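Local structure of B-agarase (Agarivorans gilvus, 5Z6P) at residues D224-N229 with H239-L244; Y364-D369 with E393-Y398; A400-K405 with I739-Y744; S676-A681 with Y717-I722. The protein probably hydrolyses agarose as a beta-agarase of glycoside hydrolase family 50, a glycosidase in which a CBM-like beta domain accompanies the hydrolase fold. One frame throughout, in Å; residues are numbered along the deposited sequence.

Contact 1: residues D224-N229 with H239-L244; sequences DRFGQN and HSEQEL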
# COMPACT_ATOMS: atom_id res chain seq x y z
N ASP A 224 -21.39 13.71 -7.53
CA ASP A 224 -21.81 14.71 -8.51
C ASP A 224 -21.24 14.39 -9.89
O ASP A 224 -20.62 13.34 -10.08
CB ASP A 224 -21.43 16.13 -8.07
CG ASP A 224 -19.93 16.39 -8.03
OD1 ASP A 224 -19.15 15.70 -8.72
OD2 ASP A 224 -19.52 17.32 -7.32
N ARG A 225 -21.44 15.29 -10.85
CA ARG A 225 -21.06 14.99 -12.22
C ARG A 225 -19.56 15.02 -12.47
O ARG A 225 -19.10 14.61 -13.53
CB ARG A 225 -21.76 15.94 -13.18
CG ARG A 225 -21.30 17.38 -13.15
CD ARG A 225 -22.31 18.21 -13.96
NE ARG A 225 -21.89 19.59 -14.15
CZ ARG A 225 -22.26 20.60 -13.37
NH1 ARG A 225 -23.05 20.38 -12.34
NH2 ARG A 225 -21.82 21.82 -13.63
N PHE A 226 -18.80 15.51 -11.50
CA PHE A 226 -17.35 15.59 -11.59
C PHE A 226 -16.67 14.40 -10.92
O PHE A 226 -15.45 14.25 -10.99
CB PHE A 226 -16.85 16.90 -10.98
CG PHE A 226 -17.45 18.13 -11.60
CD1 PHE A 226 -17.03 18.57 -12.84
CD2 PHE A 226 -18.46 18.82 -10.95
CE1 PHE A 226 -17.58 19.71 -13.42
CE2 PHE A 226 -19.03 19.96 -11.53
CZ PHE A 226 -18.59 20.40 -12.77
N GLY A 227 -17.47 13.57 -10.27
CA GLY A 227 -16.95 12.44 -9.53
C GLY A 227 -16.75 12.77 -8.06
O GLY A 227 -16.39 11.89 -7.29
N GLN A 228 -16.98 14.02 -7.68
CA GLN A 228 -16.77 14.45 -6.30
C GLN A 228 -17.92 14.05 -5.39
O GLN A 228 -18.98 13.66 -5.86
CB GLN A 228 -16.58 15.96 -6.23
CG GLN A 228 -15.37 16.50 -6.98
CD GLN A 228 -15.48 17.99 -7.22
OE1 GLN A 228 -14.48 18.71 -7.24
NE2 GLN A 228 -16.72 18.46 -7.41
N ASN A 229 -17.70 14.16 -4.08
CA ASN A 229 -18.76 13.93 -3.11
C ASN A 229 -19.76 15.09 -3.19
O ASN A 229 -19.40 16.24 -2.95
CB ASN A 229 -18.17 13.77 -1.70
CG ASN A 229 -19.22 13.48 -0.64
OD1 ASN A 229 -20.31 14.03 -0.68
ND2 ASN A 229 -18.89 12.62 0.31
N HIS A 239 -17.22 23.24 -8.44
CA HIS A 239 -18.69 23.37 -8.45
C HIS A 239 -19.32 23.55 -9.82
O HIS A 239 -20.54 23.47 -9.95
CB HIS A 239 -19.13 24.53 -7.56
CG HIS A 239 -18.58 24.46 -6.17
ND1 HIS A 239 -17.41 25.09 -5.81
CD2 HIS A 239 -19.02 23.83 -5.07
CE1 HIS A 239 -17.16 24.86 -4.53
NE2 HIS A 239 -18.13 24.09 -4.06
N SER A 240 -18.52 23.78 -10.85
CA SER A 240 -19.06 23.95 -12.19
C SER A 240 -17.96 23.93 -13.24
O SER A 240 -16.79 24.08 -12.91
CB SER A 240 -19.83 25.28 -12.29
OG SER A 240 -18.92 26.36 -12.26
N GLU A 241 -18.35 23.76 -14.50
CA GLU A 241 -17.38 23.75 -15.58
C GLU A 241 -16.68 25.09 -15.66
O GLU A 241 -15.53 25.17 -16.07
CB GLU A 241 -18.03 23.43 -16.92
CG GLU A 241 -18.47 21.98 -17.07
CD GLU A 241 -19.80 21.72 -16.45
OE1 GLU A 241 -20.31 22.61 -15.73
OE2 GLU A 241 -20.35 20.63 -16.70
N GLN A 242 -17.40 26.14 -15.25
CA GLN A 242 -16.86 27.49 -15.28
C GLN A 242 -15.77 27.65 -14.24
O GLN A 242 -14.69 28.17 -14.54
CB GLN A 242 -17.97 28.52 -15.05
CG GLN A 242 -17.49 29.97 -15.12
CD GLN A 242 -16.63 30.27 -16.35
OE1 GLN A 242 -16.88 29.74 -17.44
NE2 GLN A 242 -15.62 31.11 -16.18
N GLU A 243 -16.05 27.20 -13.02
CA GLU A 243 -15.05 27.22 -11.96
C GLU A 243 -13.90 26.29 -12.33
O GLU A 243 -12.74 26.61 -12.11
CB GLU A 243 -15.65 26.81 -10.61
CG GLU A 243 -14.72 27.17 -9.45
CD GLU A 243 -15.21 26.70 -8.09
OE1 GLU A 243 -14.73 27.23 -7.08
OE2 GLU A 243 -16.05 25.79 -8.02
N LEU A 244 -14.23 25.15 -12.92
CA LEU A 244 -13.21 24.26 -13.45
C LEU A 244 -12.28 24.99 -14.43
O LEU A 244 -11.07 24.81 -14.36
CB LEU A 244 -13.86 23.04 -14.12
CG LEU A 244 -12.95 21.97 -14.69
CD1 LEU A 244 -11.94 21.51 -13.64
CD2 LEU A 244 -13.77 20.81 -15.18
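Arg225 and Glu241 tie the loop 224-229 to the first turn of helix 241-255. From CB the arginine starts with CG between the backbone N and the carbonyl carbon (chi1 69°), which lays CG over the rim of one face of the neighbouring Phe226 ring. The chain then runs extended through CD, 4.1 Å from Glu241 OE2 and touching at most loosely, to the guanidinium. There a bidentate salt bridge forms: Arg225 NE donates to Glu241 OE2 at 3.2 Å, and NH2 gives the shorter bond, to Glu241 OE1 at 2.7 Å and nearly straight (168°). This side-on grip lies in the guanidinium plane, while the carboxylate plane is turned 28° from it. Phe226 CZ lies against one face of the guanidinium, offset toward its rim, and is 3.6 Å from Ser240 C; Phe226 CE1 meets Leu244 CD2 at 4.3 Å. The loop itself is set by Asp224, whose OD1 takes Phe226 N and Gln228 N from opposite faces of its carboxylate. At the helix start, Ser240 OG accepts from Glu243 N at 3.1 Å as its N-cap. The arrangement joins an Asx turn with a type I beta turn, Asp224 to Gly227, to a serine-capped helix.

Contact 2: residues Y364-D369 with E393-Y398; sequences YQWLPD and ETYSFY
Tyr395 and Phe397 carry the second segment's side of a predominantly apolar interface with the loop 364-369. Tyr395 comes first along the chain, on strand 388-395. Its CG stands anti to the backbone N (chi1 -166°), which sends the ring out toward the loop. Pro368 lies over one face of that ring: CD is 4.1 Å from the Tyr395 ring centroid, a CH-pi contact, and CG is 3.6 Å from Tyr395 CE1. Leu367 runs alongside the same ring, antiparallel to it, with CD2 4.1 Å from Tyr395 CG, and Trp366 CH2 approaches the Tyr395 OH at 3.8 Å. That hydroxyl is hydrogen-bonded to the carbonyl of Leu374. Past Ser396, the N-cap of the next helix, Phe397 has Tyr395 CD2 over the centre of one of its own ring faces. Its rim is met by Trp366 O, 3.7 Å from Phe397 CE1, and by Tyr364, whose CE1 is 3.7 Å from Phe397 CE2. The Tyr364 and Phe397 rings are nearly parallel, at 23°, but offset, with little overlap. Leu367 CD2 closes on Phe397 CZ at 3.8 Å, so one methyl touches both aromatic residues. The loop thus packs beside strand 388-395 and the start of helix 397-406, with Tyr364 also reaching strand 315-325 and Leu367 touching Tyr378 of strand 378-384.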
# COMPACT_ATOMS: atom_id res chain seq x y z
N TYR A 364 -24.85 7.80 -8.35
CA TYR A 364 -24.41 8.81 -9.30
C TYR A 364 -25.52 9.77 -9.69
O TYR A 364 -26.57 9.37 -10.21
CB TYR A 364 -23.82 8.14 -10.55
CG TYR A 364 -22.69 7.18 -10.23
CD1 TYR A 364 -21.42 7.65 -9.94
CD2 TYR A 364 -22.92 5.81 -10.19
CE1 TYR A 364 -20.39 6.77 -9.64
CE2 TYR A 364 -21.89 4.92 -9.88
CZ TYR A 364 -20.63 5.41 -9.60
OH TYR A 364 -19.61 4.54 -9.30
N GLN A 365 -25.29 11.05 -9.44
CA GLN A 365 -26.17 12.11 -9.89
C GLN A 365 -26.12 12.25 -11.41
O GLN A 365 -27.11 12.59 -12.04
CB GLN A 365 -25.81 13.44 -9.24
CG GLN A 365 -26.14 13.56 -7.78
CD GLN A 365 -25.79 14.93 -7.22
OE1 GLN A 365 -24.92 15.63 -7.74
NE2 GLN A 365 -26.46 15.32 -6.16
N TRP A 366 -24.95 12.02 -12.00
CA TRP A 366 -24.79 12.11 -13.44
C TRP A 366 -23.89 11.02 -14.03
O TRP A 366 -22.79 10.77 -13.55
CB TRP A 366 -24.24 13.47 -13.84
CG TRP A 366 -23.98 13.62 -15.30
CD1 TRP A 366 -24.88 14.02 -16.25
CD2 TRP A 366 -22.74 13.39 -15.99
NE1 TRP A 366 -24.28 14.04 -17.49
CE2 TRP A 366 -22.97 13.66 -17.35
CE3 TRP A 366 -21.47 12.96 -15.59
CZ2 TRP A 366 -21.97 13.53 -18.32
CZ3 TRP A 366 -20.48 12.84 -16.54
CH2 TRP A 366 -20.74 13.12 -17.89
N LEU A 367 -24.41 10.37 -15.06
CA LEU A 367 -23.62 9.56 -15.96
C LEU A 367 -24.05 9.96 -17.36
O LEU A 367 -25.23 10.25 -17.58
CB LEU A 367 -23.81 8.07 -15.69
CG LEU A 367 -23.08 7.59 -14.43
CD1 LEU A 367 -23.49 6.20 -14.05
CD2 LEU A 367 -21.59 7.66 -14.66
N PRO A 368 -23.12 10.02 -18.32
CA PRO A 368 -23.49 10.55 -19.63
C PRO A 368 -24.44 9.64 -20.41
O PRO A 368 -24.35 8.42 -20.31
CB PRO A 368 -22.16 10.67 -20.36
CG PRO A 368 -21.28 9.62 -19.70
CD PRO A 368 -21.69 9.64 -18.25
N ASP A 369 -25.35 10.26 -21.16
CA ASP A 369 -26.08 9.57 -22.21
C ASP A 369 -25.09 8.92 -23.15
O ASP A 369 -23.99 9.43 -23.34
CB ASP A 369 -26.98 10.53 -22.99
CG ASP A 369 -28.09 11.11 -22.13
OD1 ASP A 369 -28.40 10.53 -21.07
OD2 ASP A 369 -28.66 12.15 -22.53
N GLU A 393 -20.10 -2.40 -16.36
CA GLU A 393 -19.74 -1.14 -16.98
C GLU A 393 -18.92 -0.31 -16.00
O GLU A 393 -19.17 -0.36 -14.80
CB GLU A 393 -21.00 -0.38 -17.39
CG GLU A 393 -20.76 0.98 -17.97
CD GLU A 393 -22.05 1.74 -18.21
OE1 GLU A 393 -22.49 2.47 -17.31
OE2 GLU A 393 -22.62 1.60 -19.31
N THR A 394 -17.94 0.42 -16.50
CA THR A 394 -17.18 1.34 -15.67
C THR A 394 -17.21 2.74 -16.24
O THR A 394 -17.60 2.96 -17.39
CB THR A 394 -15.71 0.91 -15.52
OG1 THR A 394 -15.05 0.98 -16.79
CG2 THR A 394 -15.61 -0.50 -14.97
N TYR A 395 -16.77 3.69 -15.43
CA TYR A 395 -16.62 5.04 -15.91
C TYR A 395 -15.44 5.69 -15.22
O TYR A 395 -15.18 5.45 -14.06
CB TYR A 395 -17.89 5.84 -15.67
CG TYR A 395 -17.92 7.13 -16.45
CD1 TYR A 395 -18.14 7.13 -17.82
CD2 TYR A 395 -17.70 8.35 -15.82
CE1 TYR A 395 -18.16 8.31 -18.54
CE2 TYR A 395 -17.72 9.53 -16.54
CZ TYR A 395 -17.95 9.51 -17.90
OH TYR A 395 -17.96 10.69 -18.62
N SER A 396 -14.72 6.52 -15.97
CA SER A 396 -13.65 7.33 -15.40
C SER A 396 -14.06 8.80 -15.41
O SER A 396 -14.01 9.45 -16.45
CB SER A 396 -12.35 7.13 -16.15
OG SER A 396 -11.43 8.16 -15.87
N PHE A 397 -14.49 9.30 -14.27
CA PHE A 397 -14.73 10.73 -14.11
C PHE A 397 -13.44 11.54 -14.31
O PHE A 397 -13.48 12.66 -14.80
CB PHE A 397 -15.35 11.03 -12.74
CG PHE A 397 -16.77 10.56 -12.59
CD1 PHE A 397 -17.83 11.36 -13.00
CD2 PHE A 397 -17.05 9.31 -12.06
CE1 PHE A 397 -19.14 10.92 -12.89
CE2 PHE A 397 -18.36 8.87 -11.93
CZ PHE A 397 -19.40 9.68 -12.34
N TYR A 398 -12.30 10.97 -13.96
CA TYR A 398 -11.05 11.70 -14.17
C TYR A 398 -10.81 11.99 -15.66
O TYR A 398 -10.47 13.11 -16.03
CB TYR A 398 -9.86 10.93 -13.59
CG TYR A 398 -8.56 11.70 -13.60
CD1 TYR A 398 -8.30 12.68 -12.65
CD2 TYR A 398 -7.58 11.45 -14.55
CE1 TYR A 398 -7.11 13.39 -12.66
CE2 TYR A 398 -6.40 12.14 -14.56
CZ TYR A 398 -6.17 13.10 -13.61
OH TYR A 398 -4.97 13.79 -13.62

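Contact 3: residues A400-K405 with I739-Y744; sequences ANLQRK and ISDVPY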
# COMPACT_ATOMS: atom_id res chain seq x y z
N ALA A 400 -13.10 12.14 -17.92
CA ALA A 400 -14.16 13.08 -18.31
C ALA A 400 -13.75 14.50 -17.96
O ALA A 400 -13.94 15.40 -18.76
CB ALA A 400 -15.49 12.75 -17.63
N ASN A 401 -13.17 14.67 -16.77
CA ASN A 401 -12.71 15.98 -16.33
C ASN A 401 -11.50 16.47 -17.14
O ASN A 401 -11.36 17.66 -17.37
CB ASN A 401 -12.39 15.96 -14.82
CG ASN A 401 -13.64 15.78 -13.97
OD1 ASN A 401 -14.70 16.29 -14.30
ND2 ASN A 401 -13.51 15.05 -12.88
N LEU A 402 -10.65 15.56 -17.59
CA LEU A 402 -9.61 15.95 -18.52
C LEU A 402 -10.21 16.55 -19.81
O LEU A 402 -9.75 17.58 -20.31
CB LEU A 402 -8.72 14.76 -18.86
CG LEU A 402 -7.89 14.18 -17.72
CD1 LEU A 402 -6.88 13.17 -18.26
CD2 LEU A 402 -7.19 15.28 -16.92
N GLN A 403 -11.24 15.90 -20.35
CA GLN A 403 -11.88 16.39 -21.56
C GLN A 403 -12.59 17.73 -21.31
O GLN A 403 -12.48 18.65 -22.11
CB GLN A 403 -12.86 15.36 -22.12
CG GLN A 403 -13.47 15.79 -23.44
CD GLN A 403 -14.22 14.69 -24.15
OE1 GLN A 403 -14.26 13.56 -23.68
NE2 GLN A 403 -14.81 15.02 -25.28
N ARG A 404 -13.30 17.82 -20.19
CA ARG A 404 -13.92 19.07 -19.76
C ARG A 404 -12.90 20.20 -19.66
O ARG A 404 -13.16 21.31 -20.09
CB ARG A 404 -14.61 18.90 -18.40
CG ARG A 404 -15.89 18.07 -18.44
CD ARG A 404 -16.42 17.89 -17.05
NE ARG A 404 -17.79 17.39 -17.04
CZ ARG A 404 -18.21 16.38 -16.29
NH1 ARG A 404 -17.37 15.75 -15.49
NH2 ARG A 404 -19.48 16.00 -16.35
N LYS A 405 -11.73 19.88 -19.11
CA LYS A 405 -10.71 20.90 -18.87
C LYS A 405 -9.97 21.35 -20.12
O LYS A 405 -9.68 22.52 -20.29
CB LYS A 405 -9.67 20.39 -17.86
CG LYS A 405 -10.15 20.37 -16.42
CD LYS A 405 -9.05 19.90 -15.48
CE LYS A 405 -7.74 20.62 -15.75
NZ LYS A 405 -6.85 20.56 -14.56
N ILE A 739 -10.11 13.96 -8.17
CA ILE A 739 -10.70 13.29 -9.32
C ILE A 739 -11.09 14.33 -10.39
O ILE A 739 -11.31 13.98 -11.55
CB ILE A 739 -11.92 12.44 -8.90
CG1 ILE A 739 -12.25 11.38 -9.96
CG2 ILE A 739 -13.13 13.32 -8.56
CD1 ILE A 739 -11.23 10.32 -10.06
N SER A 740 -11.14 15.60 -10.00
CA SER A 740 -11.31 16.66 -10.99
C SER A 740 -9.99 17.28 -11.40
O SER A 740 -9.97 18.39 -11.91
CB SER A 740 -12.26 17.75 -10.47
OG SER A 740 -12.03 18.07 -9.12
N ASP A 741 -8.89 16.54 -11.22
CA ASP A 741 -7.56 16.96 -11.61
C ASP A 741 -7.15 18.29 -10.96
O ASP A 741 -6.45 19.10 -11.57
CB ASP A 741 -7.44 17.08 -13.15
CG ASP A 741 -5.98 17.05 -13.63
OD1 ASP A 741 -5.19 16.29 -13.03
OD2 ASP A 741 -5.63 17.78 -14.60
N VAL A 742 -7.60 18.51 -9.73
CA VAL A 742 -7.13 19.67 -8.99
C VAL A 742 -6.09 19.26 -7.94
O VAL A 742 -6.41 18.52 -7.02
CB VAL A 742 -8.27 20.43 -8.29
CG1 VAL A 742 -7.72 21.62 -7.53
CG2 VAL A 742 -9.32 20.88 -9.29
N PRO A 743 -4.86 19.78 -8.05
CA PRO A 743 -3.81 19.49 -7.06
C PRO A 743 -4.17 19.94 -5.64
O PRO A 743 -4.51 21.10 -5.44
CB PRO A 743 -2.61 20.26 -7.59
CG PRO A 743 -2.87 20.41 -9.06
CD PRO A 743 -4.35 20.61 -9.16
N TYR A 744 -4.12 19.02 -4.67
CA TYR A 744 -4.29 19.37 -3.27
C TYR A 744 -3.14 20.28 -2.85
O TYR A 744 -1.97 19.91 -2.97
CB TYR A 744 -4.34 18.13 -2.39
CG TYR A 744 -5.61 17.28 -2.50
CD1 TYR A 744 -6.78 17.68 -1.88
CD2 TYR A 744 -5.61 16.08 -3.20
CE1 TYR A 744 -7.93 16.92 -1.96
CE2 TYR A 744 -6.76 15.30 -3.28
CZ TYR A 744 -7.92 15.73 -2.66
OH TYR A 744 -9.06 14.99 -2.73
O HOH W 1 -8.00 21.78 -12.75
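Asn401 and Lys405, at positions i and i+4 on one face of helix 397-406, bond to the loop before helix 745-762. That loop follows strand 709-714 of a sheet whose parallel strands are consistent with the (beta/alpha)8 barrel of family 50 relatives. The Asn401 amide sends ND2 to Ile739 O at 2.8 Å. The acceptor lies close to the amide plane, but the donor stands above the carbonyl plane of Ile739. Beside this bond Asn401 ND2 also packs on Ser740 CA at 3.3 Å. One turn on, Lys405 NZ forms a salt bridge with Asp741 OD2 at 3.0 Å, reaching the carboxylate from above its plane, and adds a weak bond to Asp741 O. The lysine chain is extended at first and then bends at chi3 (48°), which turns its amine toward the aspartate while CD stays near Ser740 O. Leu402 contributes CD2, packed 3.8 Å from Asp741 OD2, so the oxygen that accepts from Lys405 NZ also borders a methyl. A water near Lys405 NZ lies too close to the amine for its bonding to be certain.

Several groups of the second shell hold these partners. Asp741 OD1 is held by Tyr398 OH and by a salt bridge to Arg424, an environment that would probably favour the charged carboxylate. Asn401 ND2 also reaches Phe226 O. Arg404 NH1 donates to Asn401 OD1 at 3.0 Å, close to the plane of its guanidinium, and so helps fix which way round the amide lies.

Contact 4: residues S676-A681 with Y717-I722; sequences SGFFHA and YIDSPI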
# COMPACT_ATOMS: atom_id res chain seq x y z
N SER A 676 -12.00 15.58 2.38
CA SER A 676 -12.35 15.88 0.99
C SER A 676 -13.47 14.95 0.52
O SER A 676 -13.63 14.72 -0.66
CB SER A 676 -11.13 15.79 0.06
OG SER A 676 -10.57 14.49 0.03
N GLY A 677 -14.22 14.42 1.48
CA GLY A 677 -15.45 13.72 1.19
C GLY A 677 -15.35 12.25 0.86
O GLY A 677 -16.24 11.70 0.26
N PHE A 678 -14.25 11.63 1.28
CA PHE A 678 -14.00 10.21 1.03
C PHE A 678 -14.57 9.38 2.16
O PHE A 678 -14.86 9.90 3.22
CB PHE A 678 -12.48 9.96 0.88
CG PHE A 678 -11.97 10.22 -0.49
CD1 PHE A 678 -11.95 11.50 -1.01
CD2 PHE A 678 -11.55 9.17 -1.30
CE1 PHE A 678 -11.51 11.74 -2.29
CE2 PHE A 678 -11.12 9.39 -2.58
CZ PHE A 678 -11.10 10.68 -3.09
N PHE A 679 -14.74 8.09 1.93
CA PHE A 679 -15.19 7.19 2.96
C PHE A 679 -14.05 6.42 3.63
O PHE A 679 -14.26 5.72 4.60
CB PHE A 679 -16.20 6.19 2.39
CG PHE A 679 -17.40 6.84 1.74
CD1 PHE A 679 -18.35 7.48 2.51
CD2 PHE A 679 -17.57 6.79 0.37
CE1 PHE A 679 -19.47 8.08 1.92
CE2 PHE A 679 -18.69 7.38 -0.23
CZ PHE A 679 -19.63 8.03 0.55
N HIS A 680 -12.85 6.53 3.07
CA HIS A 680 -11.68 5.76 3.51
C HIS A 680 -10.47 6.66 3.35
O HIS A 680 -10.25 7.18 2.27
CB HIS A 680 -11.55 4.47 2.66
CG HIS A 680 -10.69 3.41 3.28
ND1 HIS A 680 -9.41 3.63 3.75
CD2 HIS A 680 -10.93 2.09 3.47
CE1 HIS A 680 -8.91 2.50 4.21
NE2 HIS A 680 -9.81 1.55 4.06
N ALA A 681 -9.69 6.88 4.41
CA ALA A 681 -8.51 7.74 4.33
C ALA A 681 -7.23 6.95 4.00
O ALA A 681 -6.14 7.52 3.94
CB ALA A 681 -8.30 8.52 5.62
N TYR A 717 -0.48 9.50 -7.93
CA TYR A 717 -0.75 10.79 -8.57
C TYR A 717 -2.18 11.28 -8.29
O TYR A 717 -2.39 12.36 -7.76
CB TYR A 717 -0.53 10.67 -10.07
CG TYR A 717 -0.61 11.93 -10.90
CD1 TYR A 717 -0.44 13.19 -10.34
CD2 TYR A 717 -0.84 11.85 -12.27
CE1 TYR A 717 -0.50 14.33 -11.11
CE2 TYR A 717 -0.91 12.98 -13.05
CZ TYR A 717 -0.73 14.23 -12.46
OH TYR A 717 -0.78 15.38 -13.22
N ILE A 718 -3.14 10.42 -8.62
CA ILE A 718 -4.57 10.76 -8.64
C ILE A 718 -5.32 10.12 -7.48
O ILE A 718 -5.09 8.96 -7.17
CB ILE A 718 -5.21 10.30 -9.98
CG1 ILE A 718 -4.44 10.90 -11.17
CG2 ILE A 718 -6.69 10.63 -10.05
CD1 ILE A 718 -4.59 10.11 -12.44
N ASP A 719 -6.20 10.87 -6.82
CA ASP A 719 -7.17 10.29 -5.88
C ASP A 719 -7.77 8.97 -6.43
O ASP A 719 -8.04 8.89 -7.63
CB ASP A 719 -8.31 11.29 -5.60
CG ASP A 719 -8.12 12.08 -4.31
OD1 ASP A 719 -7.19 11.76 -3.54
OD2 ASP A 719 -8.93 13.01 -4.06
N SER A 720 -7.98 7.98 -5.57
CA SER A 720 -8.88 6.87 -5.90
C SER A 720 -10.28 7.41 -6.18
O SER A 720 -10.66 8.41 -5.59
CB SER A 720 -9.00 5.84 -4.77
OG SER A 720 -7.76 5.37 -4.28
N PRO A 721 -11.07 6.71 -7.02
CA PRO A 721 -12.49 7.06 -7.09
C PRO A 721 -13.14 6.87 -5.74
O PRO A 721 -12.78 5.93 -5.04
CB PRO A 721 -13.06 6.08 -8.12
CG PRO A 721 -11.90 5.58 -8.88
CD PRO A 721 -10.73 5.62 -7.94
N ILE A 722 -14.08 7.74 -5.36
CA ILE A 722 -14.71 7.67 -4.04
C ILE A 722 -15.54 6.40 -3.94
O ILE A 722 -15.72 5.83 -2.86
CB ILE A 722 -15.58 8.94 -3.77
CG1 ILE A 722 -14.69 10.17 -3.67
CG2 ILE A 722 -16.40 8.79 -2.49
CD1 ILE A 722 -15.43 11.48 -3.57
O HOH W 2 -14.11 6.78 -0.42
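The Phe678 ring has Ile722 CG1 over the centre of one face and Ser720 O at its edge. Ile722 CG1 sits 3.7 Å from the Phe678 ring centroid, only 11° off the normal, a well-centred CH-pi contact. Ser720 O lies in the ring plane, 3.2 Å from Phe678 CE2, while Asp719 OD2 comes obliquely to Phe678 CZ at 3.3 Å, its carboxylate turned 61° from the ring. Phe679 meets the other branch of the isoleucine: Ile722 CG2 is 3.5 Å from Phe679 CE2, and Ile722 O lies at the ring's edge. The isoleucine divides in this way because CG1 stands beside the backbone N (chi1 -66°) and CG2 beside the carbonyl carbon, one branch for each phenylalanine. A water joins the two backbones, accepting from Phe679 N at 2.8 Å and donating to Ile722 O at 3.1 Å. Asp719 OD2 is also partnered by Tyr744 OH, and OD1 by Gly735 N and Asn733, while Phe679 stacks on Tyr153 of the CBM-like domain. Two loops that follow strands 664-668 and 709-714 are therefore joined by carbon packing and one water, and Ser720 O faces the weakly positive C-H edge of Phe678, which probably suits it electrostatically.

In the fold
Contacts 2, 3 and 4 are buried, whereas contact 1 is only partly buried, with its salt bridge on the outer side and Phe226 turned inward. Contacts 2 and 3 share helix 397-406: its first turn offers aromatic carbon to one loop, and its later residues offer an amide and an amine to another. Contact 1 lies against the same helix through the carbonyls of Arg225 and Phe226. Contact 4, its centre about 14 Å from the chain's centre and nearer than the others, is nested within the loop closed by contact 3, and Tyr744 links the two through Asp719 and Ser676. Charge pairing thus marks contacts 1 and 3, while ring and methyl packing dominates contacts 2 and 4.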